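Local coordinates for tRNA dimethylallyltransferase (Staphylococcus epidermidis ATCC 12228, PDB 3D3Q), which probably transfers a dimethylallyl group from dimethylallyl diphosphate onto adenine 37 of tRNAs that read codons beginning with uridine, at residues Q45-G50 / Q231-Q236; K29-E34 / E306-I311; F76-F81 / I109-Y114. All coordinates share one frame; numbering follows the deposited sequence.

Contact 1 of 3, residues Q45-G50 / Q231-Q236; sequences QGMDIG and QHLVEQ
Met47, present as selenomethionine, and Leu233 both turn CG anti to their own carbonyl carbon (chi1 -48° and -71°), which sets CG of Met47 against CD1 of Leu233; a turn about the CG-SE bond of Met47 (chi3 99°) then brings CE to the same methyl. CE of Met47 lies 3.7 Å from CD1 of Leu233, and CG of Met47 is equally far from that methyl, while CD2 of Leu233 takes a longer contact of 4.1 Å with CG of Met47. The two side chains cross at about a right angle. A flexible, unbranched chain suits the loop side because it can bend around a neighbour, whereas the branched leucine presents two methyls from a helix. Both residues are buried and also touch Tyr249 of a nearby loop. Gly46 turns the chain just ahead of Met47 with a positive phi; glycine fits because it has no CB to jam against the carbonyl O of Gln45 or to point at Leu233. One helical turn before Leu233, the Glu229 carboxylate accepts hydrogen bonds from the backbone N of Asp48 and of Ile49, so the helix holds the loop by a polar grip as well as an apolar one. This is a loop-to-helix contact within an IPP transferase of the P-loop NTPase clan, joining the connection between strands 33-37 and 64-65 to the end of helix 226-235.

Contact 2 of 3, residues K29-E34 / E306-I311; sequences KKFNGE and EITTQI
Lys30 NZ donates a hydrogen bond of 3.2 Å to Thr308 OG1, the one hydrogen bond between residues 29-34 and 306-311. Lys30 is stretched out to make it: CG is anti to the backbone N (chi1 -167°) and the chain stays extended beyond, and the two side chains cross at about a right angle. The same hydroxyl oxygen also lies at the edge of the Phe31 ring, in its plane, 3.6 Å from Phe31 CZ, where the ring's slightly positive hydrogens can meet an oxygen comfortably. Ile311, one helical turn on from Thr308, covers a face of that ring. Its CD1 makes a CH-pi contact, 3.7 Å from the Phe31 ring centroid and 21° off the normal, while Ile311 CG2 touches Phe31 CE1 at 3.8 Å. An aromatic ring suits this place because its face accepts a methyl and its edge an oxygen. Deeper in, Ile307 packs on Leu23 and Val27, and Ile311 on Leu199 of the sheet. Helix 20-30, which follows the P-loop, and helix 300-314 thus pack together against the parallel sheet of this P-loop NTPase-clan fold. The contact shades from apolar to polar at its rim: a long lysine, whose charge solvent can probably share, meets a neutral hydroxyl, so the link is charge-dipole, probably weaker than a salt bridge, and most of the buried area comes from Phe31, Thr308 and Ile311.

Contact 3 of 3, residues F76-F81 / I109-Y114; sequences FSAYEF and IQSLLY
Phe81 gives up the most surface here, with Leu112 and Ser111 next. The Phe81 ring reaches across with CG anti to its backbone N (chi1 162°), and its CZ and CE2 meet a single methyl obliquely: Leu112 CD2 lies 3.8 Å from CZ and equally far from CE2 of Phe81. The two side chains cross at about a right angle. Both are buried, as suits a broad ring and a branched aliphatic chain, and Phe81 also packs on Met66. One residue earlier on helix 106-113, which follows strand 98-102, Ser111 faces Ala78, whose CB comes within 4.2 Å of Ser111 OG. Small residues on both sides let the backbones approach, the CA atoms of Ala78 and Ser111 being the nearest pair; the Ser77 N-cap fixes the first turn, which carries Ala78. The side chain of Ala78 is about 7 Å from that of Thr105, which probably interacts with substrate tRNA, as in relatives. Between the segments there is no hydrogen bond, though Lys82 NZ, further along helix 78-94, bonds weakly to Ser111 O. The contact itself rests on van der Waals packing, and the Ser111 hydroxyl, bonded to Leu107 O, need not seek a partner across it.

In the fold
Contact 1 is buried though far from the centre of the chain, contact 3 is partly buried and nearest that centre, and contact 2 lies at the surface. None touches another. Contact 1 joins a loop to helix 226-235, contact 2 ties the end of helix 20-30 to helix 300-314, and contact 3 pairs helices 78-94 and 106-113. Residues 29-34 also enter strand 33-37, and the loop of contact 1 follows that same strand, so the chain connects contacts 1 and 2 there. All three have an apolar centre; the lysine-threonine bond of contact 2 fits its exposed place. Contact 3 lies about 10 Å from contact 1 and about 11 Å from contact 2, between nearest atoms.

Contact 1 of 3, residues Q45-G50 / Q231-Q236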
ATOM      1  N   GLN A  45     -19.386  -7.475  -0.459  1.00 43.92           N
ATOM      2  CA  GLN A  45     -19.964  -8.123  -1.620  1.00 46.34           C
ATOM      3  C   GLN A  45     -20.890  -7.149  -2.349  1.00 47.78           C
ATOM      4  O   GLN A  45     -21.638  -6.399  -1.721  1.00 47.56           O
ATOM      5  CB  GLN A  45     -20.708  -9.387  -1.177  1.00 47.12           C
ATOM      6  CG  GLN A  45     -21.688  -9.118  -0.041  1.00 50.07           C
ATOM      7  CD  GLN A  45     -21.878 -10.304   0.893  1.00 50.58           C
ATOM      8  OE1 GLN A  45     -20.904 -10.868   1.399  1.00 50.72           O
ATOM      9  NE2 GLN A  45     -23.134 -10.671   1.146  1.00 49.70           N
ATOM     10  N   GLY A  46     -20.822  -7.147  -3.679  1.00 48.21           N
ATOM     11  CA  GLY A  46     -21.659  -6.243  -4.455  1.00 49.37           C
ATOM     12  C   GLY A  46     -20.870  -5.039  -4.930  1.00 50.77           C
ATOM     13  O   GLY A  46     -21.235  -4.372  -5.906  1.00 49.20           O
HETATM   14  N   MSE A  47     -19.781  -4.762  -4.219  1.00 52.76           N
HETATM   15  CA  MSE A  47     -18.906  -3.646  -4.547  1.00 54.61           C
HETATM   16  C   MSE A  47     -17.638  -4.220  -5.172  1.00 53.36           C
HETATM   17  O   MSE A  47     -16.606  -4.327  -4.516  1.00 53.21           O
HETATM   18  CB  MSE A  47     -18.575  -2.866  -3.283  1.00 56.82           C
HETATM   19  CG  MSE A  47     -19.807  -2.549  -2.473  1.00 61.64           C
HETATM   20 SE   MSE A  47     -19.413  -1.450  -0.954  1.00 70.25          SE
HETATM   21  CE  MSE A  47     -19.920   0.274  -1.648  1.00 69.01           C
ATOM     22  N   ASP A  48     -17.727  -4.578  -6.452  1.00 52.63           N
ATOM     23  CA  ASP A  48     -16.604  -5.169  -7.167  1.00 51.41           C
ATOM     24  C   ASP A  48     -15.887  -4.214  -8.130  1.00 49.19           C
ATOM     25  O   ASP A  48     -14.656  -4.178  -8.181  1.00 48.61           O
ATOM     26  CB  ASP A  48     -17.075  -6.416  -7.931  1.00 52.25           C
ATOM     27  CG  ASP A  48     -18.192  -7.173  -7.205  1.00 52.83           C
ATOM     28  OD1 ASP A  48     -18.080  -7.432  -5.981  1.00 52.86           O
ATOM     29  OD2 ASP A  48     -19.192  -7.524  -7.869  1.00 52.66           O
ATOM     30  N   ILE A  49     -16.651  -3.438  -8.885  1.00 46.94           N
ATOM     31  CA  ILE A  49     -16.068  -2.516  -9.845  1.00 45.38           C
ATOM     32  C   ILE A  49     -15.334  -1.335  -9.221  1.00 43.66           C
ATOM     33  O   ILE A  49     -14.194  -1.056  -9.578  1.00 43.49           O
ATOM     34  CB  ILE A  49     -17.150  -1.973 -10.797  1.00 45.88           C
ATOM     35  CG1 ILE A  49     -17.740  -3.121 -11.606  1.00 44.79           C
ATOM     36  CG2 ILE A  49     -16.556  -0.898 -11.703  1.00 46.48           C
ATOM     37  CD1 ILE A  49     -18.874  -2.712 -12.504  1.00 47.30           C
ATOM     38  N   GLY A  50     -15.984  -0.637  -8.298  1.00 42.05           N
ATOM     39  CA  GLY A  50     -15.349   0.521  -7.683  1.00 41.84           C
ATOM     40  C   GLY A  50     -14.169   0.206  -6.780  1.00 39.86           C
ATOM     41  O   GLY A  50     -13.445   1.099  -6.344  1.00 38.30           O
ATOM     42  N   GLN A 231     -25.689   2.357  -8.349  1.00 51.90           N
ATOM     43  CA  GLN A 231     -27.134   2.494  -8.471  1.00 52.73           C
ATOM     44  C   GLN A 231     -27.818   1.339  -7.771  1.00 52.44           C
ATOM     45  O   GLN A 231     -28.782   1.538  -7.050  1.00 52.48           O
ATOM     46  CB  GLN A 231     -27.554   2.516  -9.940  1.00 53.42           C
ATOM     47  CG  GLN A 231     -27.308   3.836 -10.660  1.00 53.33           C
ATOM     48  CD  GLN A 231     -27.933   3.848 -12.051  1.00 53.59           C
ATOM     49  OE1 GLN A 231     -27.571   3.042 -12.911  1.00 52.65           O
ATOM     50  NE2 GLN A 231     -28.877   4.762 -12.274  1.00 53.06           N
ATOM     51  N   HIS A 232     -27.314   0.133  -7.994  1.00 52.83           N
ATOM     52  CA  HIS A 232     -27.888  -1.046  -7.371  1.00 54.59           C
ATOM     53  C   HIS A 232     -27.700  -0.978  -5.867  1.00 54.60           C
ATOM     54  O   HIS A 232     -28.582  -1.375  -5.100  1.00 55.63           O
ATOM     55  CB  HIS A 232     -27.224  -2.307  -7.908  1.00 57.52           C
ATOM     56  CG  HIS A 232     -27.494  -2.559  -9.362  1.00 61.50           C
ATOM     57  ND1 HIS A 232     -26.596  -3.210 -10.184  1.00 62.41           N
ATOM     58  CD2 HIS A 232     -28.568  -2.265 -10.138  1.00 62.97           C
ATOM     59  CE1 HIS A 232     -27.104  -3.306 -11.402  1.00 63.57           C
ATOM     60  NE2 HIS A 232     -28.299  -2.742 -11.401  1.00 63.76           N
ATOM     61  N   LEU A 233     -26.546  -0.479  -5.437  1.00 54.34           N
ATOM     62  CA  LEU A 233     -26.246  -0.368  -4.008  1.00 53.56           C
ATOM     63  C   LEU A 233     -27.123   0.669  -3.335  1.00 53.10           C
ATOM     64  O   LEU A 233     -27.729   0.392  -2.307  1.00 53.07           O
ATOM     65  CB  LEU A 233     -24.782   0.002  -3.808  1.00 53.05           C
ATOM     66  CG  LEU A 233     -23.777  -1.096  -4.130  1.00 53.98           C
ATOM     67  CD1 LEU A 233     -22.386  -0.499  -4.237  1.00 54.57           C
ATOM     68  CD2 LEU A 233     -23.826  -2.165  -3.045  1.00 53.99           C
ATOM     69  N   VAL A 234     -27.179   1.863  -3.914  1.00 53.72           N
ATOM     70  CA  VAL A 234     -27.983   2.936  -3.354  1.00 54.50           C
ATOM     71  C   VAL A 234     -29.470   2.569  -3.365  1.00 55.31           C
ATOM     72  O   VAL A 234     -30.225   3.011  -2.506  1.00 55.74           O
ATOM     73  CB  VAL A 234     -27.741   4.264  -4.111  1.00 53.90           C
ATOM     74  CG1 VAL A 234     -28.313   4.176  -5.507  1.00 56.91           C
ATOM     75  CG2 VAL A 234     -28.351   5.410  -3.356  1.00 54.67           C
ATOM     76  N   GLU A 235     -29.887   1.756  -4.330  1.00 56.55           N
ATOM     77  CA  GLU A 235     -31.280   1.327  -4.414  1.00 58.23           C
ATOM     78  C   GLU A 235     -31.585   0.313  -3.313  1.00 58.14           C
ATOM     79  O   GLU A 235     -32.687   0.291  -2.765  1.00 58.69           O
ATOM     80  CB  GLU A 235     -31.580   0.713  -5.790  1.00 60.13           C
ATOM     81  CG  GLU A 235     -32.033   1.727  -6.852  1.00 63.27           C
ATOM     82  CD  GLU A 235     -32.160   1.132  -8.260  1.00 65.19           C
ATOM     83  OE1 GLU A 235     -32.810   1.776  -9.123  1.00 64.07           O
ATOM     84  OE2 GLU A 235     -31.600   0.034  -8.506  1.00 66.28           O
ATOM     85  N   GLN A 236     -30.607  -0.526  -2.987  1.00 57.92           N
ATOM     86  CA  GLN A 236     -30.783  -1.515  -1.930  1.00 58.19           C
ATOM     87  C   GLN A 236     -30.663  -0.866  -0.549  1.00 58.15           C
ATOM     88  O   GLN A 236     -30.503  -1.549   0.464  1.00 58.41           O
ATOM     89  CB  GLN A 236     -29.757  -2.633  -2.083  1.00 57.21           C
ATOM     90  CG  GLN A 236     -30.102  -3.577  -3.200  1.00 59.59           C
ATOM     91  CD  GLN A 236     -28.925  -4.428  -3.616  1.00 62.56           C
ATOM     92  OE1 GLN A 236     -27.901  -3.906  -4.065  1.00 64.35           O
ATOM     93  NE2 GLN A 236     -29.062  -5.748  -3.479  1.00 62.86           N
TER

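Contact 2 of 3, residues K29-E34 / E306-I311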
ATOM      1  N   LYS A  29       1.904 -18.518  -7.793  1.00 39.77           N
ATOM      2  CA  LYS A  29       2.028 -19.665  -8.680  1.00 40.39           C
ATOM      3  C   LYS A  29       3.435 -20.235  -8.720  1.00 40.52           C
ATOM      4  O   LYS A  29       3.600 -21.406  -9.028  1.00 41.59           O
ATOM      5  CB  LYS A  29       1.601 -19.303 -10.102  1.00 40.53           C
ATOM      6  CG  LYS A  29       0.105 -19.124 -10.287  1.00 41.23           C
ATOM      7  CD  LYS A  29      -0.283 -19.252 -11.765  1.00 44.42           C
ATOM      8  CE  LYS A  29       0.444 -18.229 -12.657  1.00 44.59           C
ATOM      9  NZ  LYS A  29       0.122 -18.381 -14.113  1.00 43.59           N
ATOM     10  N   LYS A  30       4.445 -19.428  -8.420  1.00 40.21           N
ATOM     11  CA  LYS A  30       5.807 -19.932  -8.458  1.00 41.59           C
ATOM     12  C   LYS A  30       6.228 -20.513  -7.108  1.00 43.51           C
ATOM     13  O   LYS A  30       7.195 -21.266  -7.039  1.00 43.62           O
ATOM     14  CB  LYS A  30       6.774 -18.820  -8.894  1.00 42.72           C
ATOM     15  CG  LYS A  30       8.177 -19.284  -9.273  1.00 43.38           C
ATOM     16  CD  LYS A  30       9.044 -18.097  -9.667  1.00 45.84           C
ATOM     17  CE  LYS A  30      10.382 -18.532 -10.254  1.00 47.92           C
ATOM     18  NZ  LYS A  30      11.144 -17.361 -10.798  1.00 50.92           N
ATOM     19  N   PHE A  31       5.499 -20.180  -6.041  1.00 44.17           N
ATOM     20  CA  PHE A  31       5.809 -20.678  -4.698  1.00 44.51           C
ATOM     21  C   PHE A  31       4.567 -21.214  -4.023  1.00 45.33           C
ATOM     22  O   PHE A  31       4.415 -21.092  -2.808  1.00 45.02           O
ATOM     23  CB  PHE A  31       6.402 -19.563  -3.853  1.00 44.39           C
ATOM     24  CG  PHE A  31       7.651 -18.996  -4.426  1.00 45.82           C
ATOM     25  CD1 PHE A  31       8.875 -19.612  -4.199  1.00 47.34           C
ATOM     26  CD2 PHE A  31       7.604 -17.881  -5.253  1.00 46.46           C
ATOM     27  CE1 PHE A  31      10.043 -19.124  -4.795  1.00 48.67           C
ATOM     28  CE2 PHE A  31       8.759 -17.382  -5.856  1.00 47.96           C
ATOM     29  CZ  PHE A  31       9.984 -18.003  -5.629  1.00 48.48           C
ATOM     30  N   ASN A  32       3.698 -21.827  -4.827  1.00 47.84           N
ATOM     31  CA  ASN A  32       2.414 -22.392  -4.384  1.00 49.84           C
ATOM     32  C   ASN A  32       1.946 -21.796  -3.061  1.00 49.50           C
ATOM     33  O   ASN A  32       1.926 -22.456  -2.017  1.00 50.98           O
ATOM     34  CB  ASN A  32       2.479 -23.931  -4.292  1.00 51.79           C
ATOM     35  CG  ASN A  32       3.281 -24.415  -3.094  1.00 54.42           C
ATOM     36  OD1 ASN A  32       4.377 -23.910  -2.826  1.00 56.40           O
ATOM     37  ND2 ASN A  32       2.752 -25.406  -2.376  1.00 55.03           N
ATOM     38  N   GLY A  33       1.583 -20.521  -3.123  1.00 47.07           N
ATOM     39  CA  GLY A  33       1.100 -19.834  -1.947  1.00 44.42           C
ATOM     40  C   GLY A  33      -0.357 -19.462  -2.129  1.00 42.58           C
ATOM     41  O   GLY A  33      -0.991 -19.852  -3.108  1.00 41.73           O
ATOM     42  N   GLU A  34      -0.894 -18.719  -1.169  1.00 41.54           N
ATOM     43  CA  GLU A  34      -2.270 -18.270  -1.227  1.00 39.53           C
ATOM     44  C   GLU A  34      -2.265 -16.814  -0.805  1.00 38.04           C
ATOM     45  O   GLU A  34      -1.458 -16.392   0.027  1.00 36.36           O
ATOM     46  CB  GLU A  34      -3.149 -19.107  -0.312  1.00 39.38           C
ATOM     47  CG  GLU A  34      -2.967 -20.594  -0.544  1.00 40.36           C
ATOM     48  CD  GLU A  34      -3.884 -21.434   0.312  1.00 41.95           C
ATOM     49  OE1 GLU A  34      -4.164 -21.018   1.463  1.00 43.40           O
ATOM     50  OE2 GLU A  34      -4.314 -22.523  -0.147  1.00 40.07           O
ATOM     51  N   GLU A 306      12.889 -10.229  -9.265  1.00 55.22           N
ATOM     52  CA  GLU A 306      13.486  -9.474  -8.178  1.00 55.87           C
ATOM     53  C   GLU A 306      13.091 -10.151  -6.875  1.00 55.93           C
ATOM     54  O   GLU A 306      13.909 -10.303  -5.966  1.00 56.27           O
ATOM     55  CB  GLU A 306      12.967  -8.043  -8.189  1.00 57.59           C
ATOM     56  CG  GLU A 306      13.981  -7.025  -8.669  1.00 61.17           C
ATOM     57  CD  GLU A 306      15.101  -6.826  -7.681  1.00 62.73           C
ATOM     58  OE1 GLU A 306      14.793  -6.489  -6.511  1.00 63.01           O
ATOM     59  OE2 GLU A 306      16.280  -7.006  -8.076  1.00 64.03           O
ATOM     60  N   ILE A 307      11.828 -10.559  -6.801  1.00 55.01           N
ATOM     61  CA  ILE A 307      11.283 -11.224  -5.625  1.00 54.51           C
ATOM     62  C   ILE A 307      11.836 -12.636  -5.495  1.00 54.74           C
ATOM     63  O   ILE A 307      12.048 -13.128  -4.389  1.00 53.61           O
ATOM     64  CB  ILE A 307       9.729 -11.294  -5.699  1.00 53.45           C
ATOM     65  CG1 ILE A 307       9.145  -9.888  -5.627  1.00 53.10           C
ATOM     66  CG2 ILE A 307       9.172 -12.126  -4.553  1.00 53.14           C
ATOM     67  CD1 ILE A 307       7.656  -9.847  -5.764  1.00 51.89           C
ATOM     68  N   THR A 308      12.077 -13.283  -6.628  1.00 55.72           N
ATOM     69  CA  THR A 308      12.581 -14.646  -6.620  1.00 57.22           C
ATOM     70  C   THR A 308      14.004 -14.670  -6.076  1.00 57.78           C
ATOM     71  O   THR A 308      14.420 -15.633  -5.442  1.00 58.79           O
ATOM     72  CB  THR A 308      12.499 -15.260  -8.045  1.00 57.17           C
ATOM     73  OG1 THR A 308      12.338 -16.679  -7.944  1.00 57.44           O
ATOM     74  CG2 THR A 308      13.743 -14.946  -8.844  1.00 58.77           C
ATOM     75  N   THR A 309      14.739 -13.590  -6.297  1.00 58.23           N
ATOM     76  CA  THR A 309      16.103 -13.499  -5.812  1.00 58.17           C
ATOM     77  C   THR A 309      16.085 -13.258  -4.313  1.00 57.88           C
ATOM     78  O   THR A 309      16.926 -13.759  -3.574  1.00 57.72           O
ATOM     79  CB  THR A 309      16.833 -12.338  -6.489  1.00 59.17           C
ATOM     80  OG1 THR A 309      16.873 -12.567  -7.902  1.00 59.29           O
ATOM     81  CG2 THR A 309      18.249 -12.196  -5.947  1.00 59.28           C
ATOM     82  N   GLN A 310      15.111 -12.476  -3.878  1.00 58.69           N
ATOM     83  CA  GLN A 310      14.960 -12.156  -2.476  1.00 59.14           C
ATOM     84  C   GLN A 310      14.516 -13.416  -1.724  1.00 59.03           C
ATOM     85  O   GLN A 310      14.913 -13.628  -0.585  1.00 60.40           O
ATOM     86  CB  GLN A 310      13.927 -11.036  -2.315  1.00 59.01           C
ATOM     87  CG  GLN A 310      14.278  -9.969  -1.287  1.00 59.91           C
ATOM     88  CD  GLN A 310      15.419  -9.060  -1.721  1.00 59.59           C
ATOM     89  OE1 GLN A 310      15.768  -8.107  -1.022  1.00 58.69           O
ATOM     90  NE2 GLN A 310      16.005  -9.350  -2.876  1.00 58.43           N
ATOM     91  N   ILE A 311      13.705 -14.255  -2.362  1.00 58.73           N
ATOM     92  CA  ILE A 311      13.234 -15.482  -1.721  1.00 59.08           C
ATOM     93  C   ILE A 311      14.293 -16.583  -1.707  1.00 61.03           C
ATOM     94  O   ILE A 311      14.254 -17.485  -0.859  1.00 60.61           O
ATOM     95  CB  ILE A 311      11.959 -16.041  -2.407  1.00 57.94           C
ATOM     96  CG1 ILE A 311      10.806 -15.051  -2.259  1.00 56.82           C
ATOM     97  CG2 ILE A 311      11.567 -17.368  -1.782  1.00 56.28           C
ATOM     98  CD1 ILE A 311       9.607 -15.388  -3.099  1.00 56.25           C
TER

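Contact 3 of 3, residues F76-F81 / I109-Y114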
ATOM      1  N   PHE A  76     -16.036  -2.680   9.183  1.00 42.25           N
ATOM      2  CA  PHE A  76     -14.701  -3.210   9.055  1.00 42.63           C
ATOM      3  C   PHE A  76     -13.712  -2.235   9.672  1.00 44.28           C
ATOM      4  O   PHE A  76     -14.044  -1.066   9.899  1.00 44.93           O
ATOM      5  CB  PHE A  76     -14.373  -3.458   7.589  1.00 41.10           C
ATOM      6  CG  PHE A  76     -13.333  -4.505   7.384  1.00 40.73           C
ATOM      7  CD1 PHE A  76     -13.538  -5.798   7.850  1.00 40.57           C
ATOM      8  CD2 PHE A  76     -12.130  -4.201   6.767  1.00 40.81           C
ATOM      9  CE1 PHE A  76     -12.556  -6.781   7.702  1.00 40.33           C
ATOM     10  CE2 PHE A  76     -11.139  -5.179   6.612  1.00 40.80           C
ATOM     11  CZ  PHE A  76     -11.357  -6.471   7.087  1.00 39.45           C
ATOM     12  N   SER A  77     -12.498  -2.711   9.939  1.00 44.42           N
ATOM     13  CA  SER A  77     -11.493  -1.869  10.570  1.00 44.38           C
ATOM     14  C   SER A  77     -10.103  -2.481  10.506  1.00 44.19           C
ATOM     15  O   SER A  77      -9.941  -3.666  10.232  1.00 43.90           O
ATOM     16  CB  SER A  77     -11.848  -1.675  12.033  1.00 45.47           C
ATOM     17  OG  SER A  77     -11.728  -2.921  12.719  1.00 47.33           O
ATOM     18  N   ALA A  78      -9.097  -1.663  10.779  1.00 42.68           N
ATOM     19  CA  ALA A  78      -7.737  -2.149  10.764  1.00 42.21           C
ATOM     20  C   ALA A  78      -7.566  -3.411  11.643  1.00 43.10           C
ATOM     21  O   ALA A  78      -6.991  -4.389  11.186  1.00 42.31           O
ATOM     22  CB  ALA A  78      -6.777  -1.042  11.210  1.00 41.89           C
ATOM     23  N   TYR A  79      -8.062  -3.417  12.883  1.00 44.68           N
ATOM     24  CA  TYR A  79      -7.891  -4.607  13.718  1.00 46.27           C
ATOM     25  C   TYR A  79      -8.734  -5.766  13.225  1.00 44.55           C
ATOM     26  O   TYR A  79      -8.283  -6.913  13.235  1.00 43.90           O
ATOM     27  CB  TYR A  79      -8.217  -4.339  15.202  1.00 52.71           C
ATOM     28  CG  TYR A  79      -8.168  -5.591  16.093  1.00 58.76           C
ATOM     29  CD1 TYR A  79      -9.353  -6.174  16.579  1.00 61.33           C
ATOM     30  CD2 TYR A  79      -6.945  -6.217  16.410  1.00 60.40           C
ATOM     31  CE1 TYR A  79      -9.328  -7.354  17.354  1.00 63.02           C
ATOM     32  CE2 TYR A  79      -6.906  -7.404  17.187  1.00 62.10           C
ATOM     33  CZ  TYR A  79      -8.101  -7.964  17.652  1.00 63.41           C
ATOM     34  OH  TYR A  79      -8.086  -9.125  18.411  1.00 62.92           O
ATOM     35  N   GLU A  80      -9.954  -5.481  12.795  1.00 42.75           N
ATOM     36  CA  GLU A  80     -10.820  -6.542  12.296  1.00 41.93           C
ATOM     37  C   GLU A  80     -10.021  -7.348  11.264  1.00 40.72           C
ATOM     38  O   GLU A  80     -10.028  -8.580  11.284  1.00 41.10           O
ATOM     39  CB  GLU A  80     -12.095  -5.939  11.677  1.00 41.99           C
ATOM     40  CG  GLU A  80     -13.092  -6.958  11.129  1.00 43.40           C
ATOM     41  CD  GLU A  80     -13.434  -8.074  12.109  1.00 44.68           C
ATOM     42  OE1 GLU A  80     -14.233  -8.960  11.727  1.00 44.88           O
ATOM     43  OE2 GLU A  80     -12.917  -8.075  13.251  1.00 44.63           O
ATOM     44  N   PHE A  81      -9.306  -6.633  10.396  1.00 38.87           N
ATOM     45  CA  PHE A  81      -8.469  -7.222   9.345  1.00 36.19           C
ATOM     46  C   PHE A  81      -7.330  -8.032   9.966  1.00 36.54           C
ATOM     47  O   PHE A  81      -6.995  -9.121   9.495  1.00 35.85           O
ATOM     48  CB  PHE A  81      -7.913  -6.095   8.447  1.00 33.12           C
ATOM     49  CG  PHE A  81      -6.717  -6.495   7.615  1.00 30.51           C
ATOM     50  CD1 PHE A  81      -6.814  -7.496   6.663  1.00 29.09           C
ATOM     51  CD2 PHE A  81      -5.481  -5.888   7.814  1.00 30.08           C
ATOM     52  CE1 PHE A  81      -5.708  -7.890   5.933  1.00 28.28           C
ATOM     53  CE2 PHE A  81      -4.367  -6.280   7.083  1.00 28.60           C
ATOM     54  CZ  PHE A  81      -4.483  -7.281   6.145  1.00 27.92           C
ATOM     55  N   ILE A 109      -1.597  -2.444   7.111  1.00 38.17           N
ATOM     56  CA  ILE A 109      -0.387  -3.217   6.965  1.00 39.47           C
ATOM     57  C   ILE A 109       0.528  -3.183   8.173  1.00 40.68           C
ATOM     58  O   ILE A 109       1.012  -4.224   8.605  1.00 42.01           O
ATOM     59  CB  ILE A 109       0.394  -2.784   5.729  1.00 39.28           C
ATOM     60  CG1 ILE A 109      -0.463  -2.997   4.494  1.00 41.80           C
ATOM     61  CG2 ILE A 109       1.668  -3.597   5.600  1.00 39.71           C
ATOM     62  CD1 ILE A 109      -0.953  -4.437   4.319  1.00 43.04           C
ATOM     63  N   GLN A 110       0.782  -2.007   8.732  1.00 41.74           N
ATOM     64  CA  GLN A 110       1.657  -1.968   9.890  1.00 42.65           C
ATOM     65  C   GLN A 110       0.974  -2.587  11.108  1.00 42.85           C
ATOM     66  O   GLN A 110       1.605  -3.285  11.910  1.00 43.03           O
ATOM     67  CB  GLN A 110       2.121  -0.535  10.200  1.00 43.38           C
ATOM     68  CG  GLN A 110       1.161   0.328  10.986  1.00 43.67           C
ATOM     69  CD  GLN A 110       1.861   1.535  11.604  1.00 44.36           C
ATOM     70  OE1 GLN A 110       1.217   2.399  12.202  1.00 44.31           O
ATOM     71  NE2 GLN A 110       3.189   1.592  11.468  1.00 43.98           N
ATOM     72  N   SER A 111      -0.324  -2.358  11.235  1.00 42.96           N
ATOM     73  CA  SER A 111      -1.068  -2.905  12.364  1.00 43.29           C
ATOM     74  C   SER A 111      -0.902  -4.421  12.391  1.00 43.63           C
ATOM     75  O   SER A 111      -0.888  -5.042  13.455  1.00 43.24           O
ATOM     76  CB  SER A 111      -2.550  -2.523  12.248  1.00 41.83           C
ATOM     77  OG  SER A 111      -2.704  -1.118  12.132  1.00 38.04           O
ATOM     78  N   LEU A 112      -0.753  -4.998  11.203  1.00 42.94           N
ATOM     79  CA  LEU A 112      -0.583  -6.439  11.041  1.00 43.24           C
ATOM     80  C   LEU A 112       0.858  -6.893  11.180  1.00 42.84           C
ATOM     81  O   LEU A 112       1.126  -8.021  11.586  1.00 43.39           O
ATOM     82  CB  LEU A 112      -1.100  -6.876   9.661  1.00 42.95           C
ATOM     83  CG  LEU A 112      -0.739  -8.277   9.151  1.00 41.60           C
ATOM     84  CD1 LEU A 112      -1.280  -9.360  10.084  1.00 40.14           C
ATOM     85  CD2 LEU A 112      -1.293  -8.436   7.756  1.00 40.07           C
ATOM     86  N   LEU A 113       1.788  -6.019  10.831  1.00 42.94           N
ATOM     87  CA  LEU A 113       3.195  -6.375  10.895  1.00 43.87           C
ATOM     88  C   LEU A 113       3.833  -6.187  12.265  1.00 43.65           C
ATOM     89  O   LEU A 113       4.652  -7.000  12.687  1.00 43.18           O
ATOM     90  CB  LEU A 113       3.976  -5.575   9.850  1.00 44.22           C
ATOM     91  CG  LEU A 113       3.520  -5.822   8.408  1.00 45.40           C
ATOM     92  CD1 LEU A 113       4.278  -4.908   7.471  1.00 45.75           C
ATOM     93  CD2 LEU A 113       3.751  -7.281   8.040  1.00 45.87           C
ATOM     94  N   TYR A 114       3.431  -5.137  12.968  1.00 43.62           N
ATOM     95  CA  TYR A 114       4.009  -4.824  14.265  1.00 43.89           C
ATOM     96  C   TYR A 114       3.005  -4.790  15.393  1.00 45.49           C
ATOM     97  O   TYR A 114       1.857  -4.417  15.191  1.00 47.98           O
ATOM     98  CB  TYR A 114       4.694  -3.464  14.181  1.00 43.38           C
ATOM     99  CG  TYR A 114       5.576  -3.320  12.966  1.00 40.83           C
ATOM    100  CD1 TYR A 114       6.624  -4.200  12.759  1.00 39.48           C
ATOM    101  CD2 TYR A 114       5.355  -2.312  12.025  1.00 40.02           C
ATOM    102  CE1 TYR A 114       7.436  -4.097  11.654  1.00 40.57           C
ATOM    103  CE2 TYR A 114       6.169  -2.192  10.902  1.00 40.05           C
ATOM    104  CZ  TYR A 114       7.215  -3.102  10.730  1.00 40.06           C
ATOM    105  OH  TYR A 114       8.057  -3.043   9.652  1.00 39.18           O
TER